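PDB 5ZHH: inositol-1-monophosphatase from Nostoc sp., which catalyses the hydrolysis of inositol monophosphate to inositol and phosphate, as a member of the metal-dependent inositol monophosphatase family. Local coordinates for the interface of chains A and B. Sequence-based numbering; all coordinates share one arbitrary frame. Chains: chain A/B, Inositol-1-monophosphatase.

Contact 1: the interface of chains A and B. Residues chain A 179-184; chain B 160, 164-165, 172.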
# COMPACT_ATOMS: atom_id res chain seq x y z
N THR A 179 -13.17 1.73 -32.09
CA THR A 179 -13.42 0.46 -31.44
C THR A 179 -13.35 -0.68 -32.45
O THR A 179 -13.01 -1.76 -32.12
CB THR A 179 -14.72 0.45 -30.62
OG1 THR A 179 -14.67 1.43 -29.61
CG2 THR A 179 -14.97 -0.84 -29.98
N HIS A 180 -13.68 -0.38 -33.69
CA HIS A 180 -13.59 -1.35 -34.75
C HIS A 180 -12.17 -1.55 -35.25
O HIS A 180 -11.82 -2.61 -35.59
CB HIS A 180 -14.41 -0.91 -35.92
CG HIS A 180 -15.63 -1.73 -36.13
ND1 HIS A 180 -16.08 -2.09 -37.38
CD2 HIS A 180 -16.51 -2.24 -35.26
CE1 HIS A 180 -17.17 -2.80 -37.26
NE2 HIS A 180 -17.44 -2.92 -35.98
N LEU A 181 -11.38 -0.50 -35.28
CA LEU A 181 -10.03 -0.54 -35.77
C LEU A 181 -8.93 -0.90 -34.77
O LEU A 181 -7.82 -1.03 -35.15
CB LEU A 181 -9.66 0.78 -36.35
CG LEU A 181 -10.49 1.24 -37.51
CD1 LEU A 181 -10.05 2.61 -37.83
CD2 LEU A 181 -10.17 0.30 -38.63
N THR A 182 -9.22 -1.00 -33.50
CA THR A 182 -8.18 -1.30 -32.55
C THR A 182 -8.55 -2.47 -31.69
O THR A 182 -9.52 -3.08 -31.91
CB THR A 182 -7.93 -0.13 -31.61
OG1 THR A 182 -9.05 0.04 -30.75
CG2 THR A 182 -7.66 1.14 -32.36
N GLN A 183 -7.75 -2.74 -30.68
CA GLN A 183 -8.04 -3.79 -29.73
C GLN A 183 -9.10 -3.35 -28.71
O GLN A 183 -9.56 -4.13 -27.98
CB GLN A 183 -6.81 -4.27 -29.01
CG GLN A 183 -5.81 -4.93 -29.90
CD GLN A 183 -4.61 -5.41 -29.15
OE1 GLN A 183 -4.36 -5.00 -28.07
NE2 GLN A 183 -3.88 -6.29 -29.74
N GLY A 184 -9.42 -2.09 -28.66
CA GLY A 184 -10.44 -1.61 -27.75
C GLY A 184 -10.21 -0.15 -27.40
O GLY A 184 -9.11 0.37 -27.47
N PHE B 160 -17.44 -4.78 -25.14
CA PHE B 160 -17.66 -5.05 -26.56
C PHE B 160 -16.94 -6.34 -26.93
O PHE B 160 -15.80 -6.56 -26.50
CB PHE B 160 -17.19 -3.86 -27.41
CG PHE B 160 -17.84 -2.57 -27.00
CD1 PHE B 160 -19.09 -2.21 -27.49
CD2 PHE B 160 -17.22 -1.73 -26.09
CE1 PHE B 160 -19.70 -1.03 -27.09
CE2 PHE B 160 -17.82 -0.55 -25.68
CZ PHE B 160 -19.06 -0.20 -26.19
N ARG B 164 -17.35 -8.25 -32.69
CA ARG B 164 -18.12 -7.04 -32.93
C ARG B 164 -18.09 -6.58 -34.39
O ARG B 164 -19.00 -5.87 -34.82
CB ARG B 164 -17.63 -5.91 -32.02
CG ARG B 164 -16.18 -5.50 -32.25
CD ARG B 164 -15.72 -4.62 -31.10
NE ARG B 164 -14.32 -4.23 -31.18
CZ ARG B 164 -13.32 -4.92 -30.65
NH1 ARG B 164 -13.58 -6.05 -30.00
NH2 ARG B 164 -12.07 -4.49 -30.76
N ARG B 165 -17.05 -6.95 -35.14
CA ARG B 165 -16.97 -6.56 -36.54
C ARG B 165 -17.79 -7.45 -37.46
O ARG B 165 -18.00 -7.09 -38.62
CB ARG B 165 -15.51 -6.56 -37.01
CG ARG B 165 -14.59 -5.72 -36.14
CD ARG B 165 -13.13 -5.99 -36.47
NE ARG B 165 -12.24 -5.18 -35.64
CZ ARG B 165 -11.75 -5.57 -34.47
NH1 ARG B 165 -12.06 -6.77 -33.98
NH2 ARG B 165 -10.94 -4.77 -33.78
N TYR B 172 -22.80 -1.14 -29.93
CA TYR B 172 -22.50 0.29 -30.05
C TYR B 172 -23.74 1.14 -29.85
O TYR B 172 -23.67 2.20 -29.22
CB TYR B 172 -21.90 0.60 -31.42
CG TYR B 172 -20.56 -0.02 -31.69
CD1 TYR B 172 -19.82 -0.63 -30.68
CD2 TYR B 172 -20.02 0.02 -32.97
CE1 TYR B 172 -18.59 -1.20 -30.95
CE2 TYR B 172 -18.79 -0.54 -33.24
CZ TYR B 172 -18.09 -1.16 -32.22
OH TYR B 172 -16.86 -1.73 -32.48
O HOH W 1 -20.38 -4.14 -36.78
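B:Arg164 and B:Arg165, neighbours on one loop, both reach for backbone carbonyls at the C-terminal end of the chain A helix 172-181, a worked example of arginines capping a helix terminus across a subunit boundary. B:Arg164 grips A:Thr179 O side-on: NE lies 2.9 Å from it, raised above the carbonyl plane, while NH2 donates from nearly along the C=O axis. Both bonds stay close to the guanidinium plane, and NH2 adds a weak bond to A:Thr182 O. Its CG sits between the backbone N and carbonyl carbon (chi1 62°), after which the chain runs extended to NE. B:Arg165 NE takes the next carbonyl, A:His180 O, at 2.6 Å and in the carbonyl plane, with a weak NH2 bond beside it. B:Arg165 NH1 comes down 3.9 Å above the centre of the B:Arg164 guanidinium, the two planes well tilted.

Ring contacts flank these bonds. The side chain of B:Arg165 runs antiparallel to A:His180, its CG 3.9 Å from the ring centroid in a CH-pi contact. B:Tyr172 meets the same imidazole edge-to-face, the planes 62° apart, and its CE1 packs 3.8 Å from A:Thr179 CG2. A water links A:His180 NE2 to B:Arg164 O.

An alanine in place of B:Arg164 would probably leave A:Thr179 O without the NE and NH2 donors that grip it and the B:Arg165 guanidinium without the neighbour that limits its turning. The positive groups are likely to complement the partial negative charge of the helix end, and the patch is likely to set how the two subunits meet, in a pairing that fits the dimer typical of this family.

Contact 2: the interface of chains A and B. Residues chain A 93-94, 99, 187-189; chain B 155, 183, 186.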
# COMPACT_ATOMS: atom_id res chain seq x y z
N THR A 93 -17.61 13.01 -11.59
CA THR A 93 -18.63 11.97 -11.64
C THR A 93 -18.12 10.68 -11.00
O THR A 93 -18.81 10.06 -10.18
CB THR A 93 -19.07 11.73 -13.09
OG1 THR A 93 -19.70 12.91 -13.60
CG2 THR A 93 -20.05 10.58 -13.18
N ASN A 94 -16.90 10.26 -11.37
CA ASN A 94 -16.28 9.09 -10.75
C ASN A 94 -16.18 9.25 -9.23
O ASN A 94 -16.50 8.33 -8.48
CB ASN A 94 -14.88 8.87 -11.32
CG ASN A 94 -14.89 8.23 -12.69
OD1 ASN A 94 -15.91 7.73 -13.16
ND2 ASN A 94 -13.73 8.25 -13.36
N TYR A 99 -16.01 5.70 -8.03
CA TYR A 99 -15.37 4.96 -9.12
C TYR A 99 -13.90 5.34 -9.11
O TYR A 99 -13.58 6.54 -9.15
CB TYR A 99 -16.02 5.29 -10.46
CG TYR A 99 -15.63 4.34 -11.57
CD1 TYR A 99 -16.31 3.15 -11.76
CD2 TYR A 99 -14.57 4.64 -12.44
CE1 TYR A 99 -15.95 2.27 -12.78
CE2 TYR A 99 -14.20 3.77 -13.45
CZ TYR A 99 -14.90 2.58 -13.62
OH TYR A 99 -14.55 1.71 -14.62
N ARG A 187 -12.90 3.80 -21.47
CA ARG A 187 -13.49 5.05 -20.99
C ARG A 187 -13.35 5.02 -19.47
O ARG A 187 -14.08 4.31 -18.78
CB ARG A 187 -14.94 5.21 -21.43
CG ARG A 187 -15.47 6.66 -21.51
CD ARG A 187 -15.52 7.35 -20.15
NE ARG A 187 -16.18 8.66 -20.17
CZ ARG A 187 -15.53 9.82 -20.03
NH1 ARG A 187 -14.20 9.85 -19.89
NH2 ARG A 187 -16.22 10.96 -20.04
N SER A 188 -12.39 5.79 -18.95
CA SER A 188 -12.08 5.79 -17.53
C SER A 188 -12.86 6.85 -16.76
O SER A 188 -13.21 6.63 -15.60
CB SER A 188 -10.59 6.05 -17.30
OG SER A 188 -10.30 7.43 -17.51
N GLY A 189 -13.13 7.99 -17.39
CA GLY A 189 -13.79 9.10 -16.74
C GLY A 189 -12.88 10.18 -16.20
O GLY A 189 -13.38 11.11 -15.55
N LEU B 155 -24.19 5.83 -13.11
CA LEU B 155 -22.93 5.55 -13.79
C LEU B 155 -22.95 4.07 -14.15
O LEU B 155 -23.14 3.23 -13.27
CB LEU B 155 -21.73 5.88 -12.90
CG LEU B 155 -20.35 5.71 -13.52
CD1 LEU B 155 -20.15 6.68 -14.69
CD2 LEU B 155 -19.25 5.90 -12.45
N GLN B 183 -25.16 9.54 -16.58
CA GLN B 183 -23.99 10.33 -16.28
C GLN B 183 -22.75 9.83 -17.03
O GLN B 183 -21.79 10.47 -17.05
CB GLN B 183 -23.71 10.39 -14.80
CG GLN B 183 -24.71 11.20 -14.03
CD GLN B 183 -24.40 11.31 -12.57
OE1 GLN B 183 -23.64 10.59 -12.04
NE2 GLN B 183 -25.03 12.23 -11.94
N ARG B 186 -18.82 3.71 -18.51
CA ARG B 186 -17.40 3.39 -18.48
C ARG B 186 -17.11 2.16 -19.33
O ARG B 186 -18.01 1.38 -19.66
CB ARG B 186 -16.94 3.13 -17.04
CG ARG B 186 -17.15 4.31 -16.09
CD ARG B 186 -16.16 5.43 -16.43
NE ARG B 186 -16.41 6.65 -15.67
CZ ARG B 186 -17.12 7.68 -16.11
NH1 ARG B 186 -17.28 8.75 -15.34
NH2 ARG B 186 -17.68 7.63 -17.32
O HOH W 2 -21.34 13.13 -16.24
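This two-fold symmetric subunit interface of an inositol monophosphatase, a family that commonly forms dimers, joins chains A and B through an arginine that reaches across to an asparagine of the partner, and is likely to hold the two subunits together. B:Arg186, in the short strand 185-186, reaches tip to tip toward A:Asn94 of helix 92-97. Its NE and NH1 both donate to the amide oxygen OD1, each at 2.8 Å. The NE bond lies on a lone pair in the amide plane, whereas NH1 stands 50° above that plane, and the two flat groups are turned 72° apart. Rotation of the amide is fixed from behind: A:Asn94 ND2 donates to A:Ser188 O at 2.8 Å, which presents OD1 to the arginine.

The guanidinium is also held between two carbon surfaces. B:Leu155 CD1 from its own chain lies 3.5 Å above the centre of one face, and A:Gly189 CA covers the opposite face at 3.6 Å. The arginine's CG, anti to the carbonyl carbon, lies over the rim of the A:Tyr99 ring, 3.8 Å from CZ; the chain then bends at chi2 (-71°) toward A:Asn94. B:Leu155 CD2 meets A:Tyr99 CB at about a right angle of side chains. Beside this, A:Thr93 turns its methyl CG2 to B:Gln183 CB, while its hydroxyl OG1 shares a water with the backbone carbonyl B:Gln183 O.

Contact 1 and contact 2 belong to one two-fold symmetric interface, the A-B pair of an assembly deposited with four copies, and their C-alpha centres are about 20 Å apart. The segment that follows helix 172-181 ties them together: chain A lends its helix end and A:Gln183 to contact 1, and A:Arg187 to A:Gly189 to contact 2, where chain B contributes B:Gln183 and B:Arg186. Gln183 of opposite subunits thus takes part in both patches. Because every contact has a twin with the chains exchanged, each subunit supplies both arginine donors and carbonyl or amide acceptors, and this reciprocal spread is likely to restrict rocking between subunits.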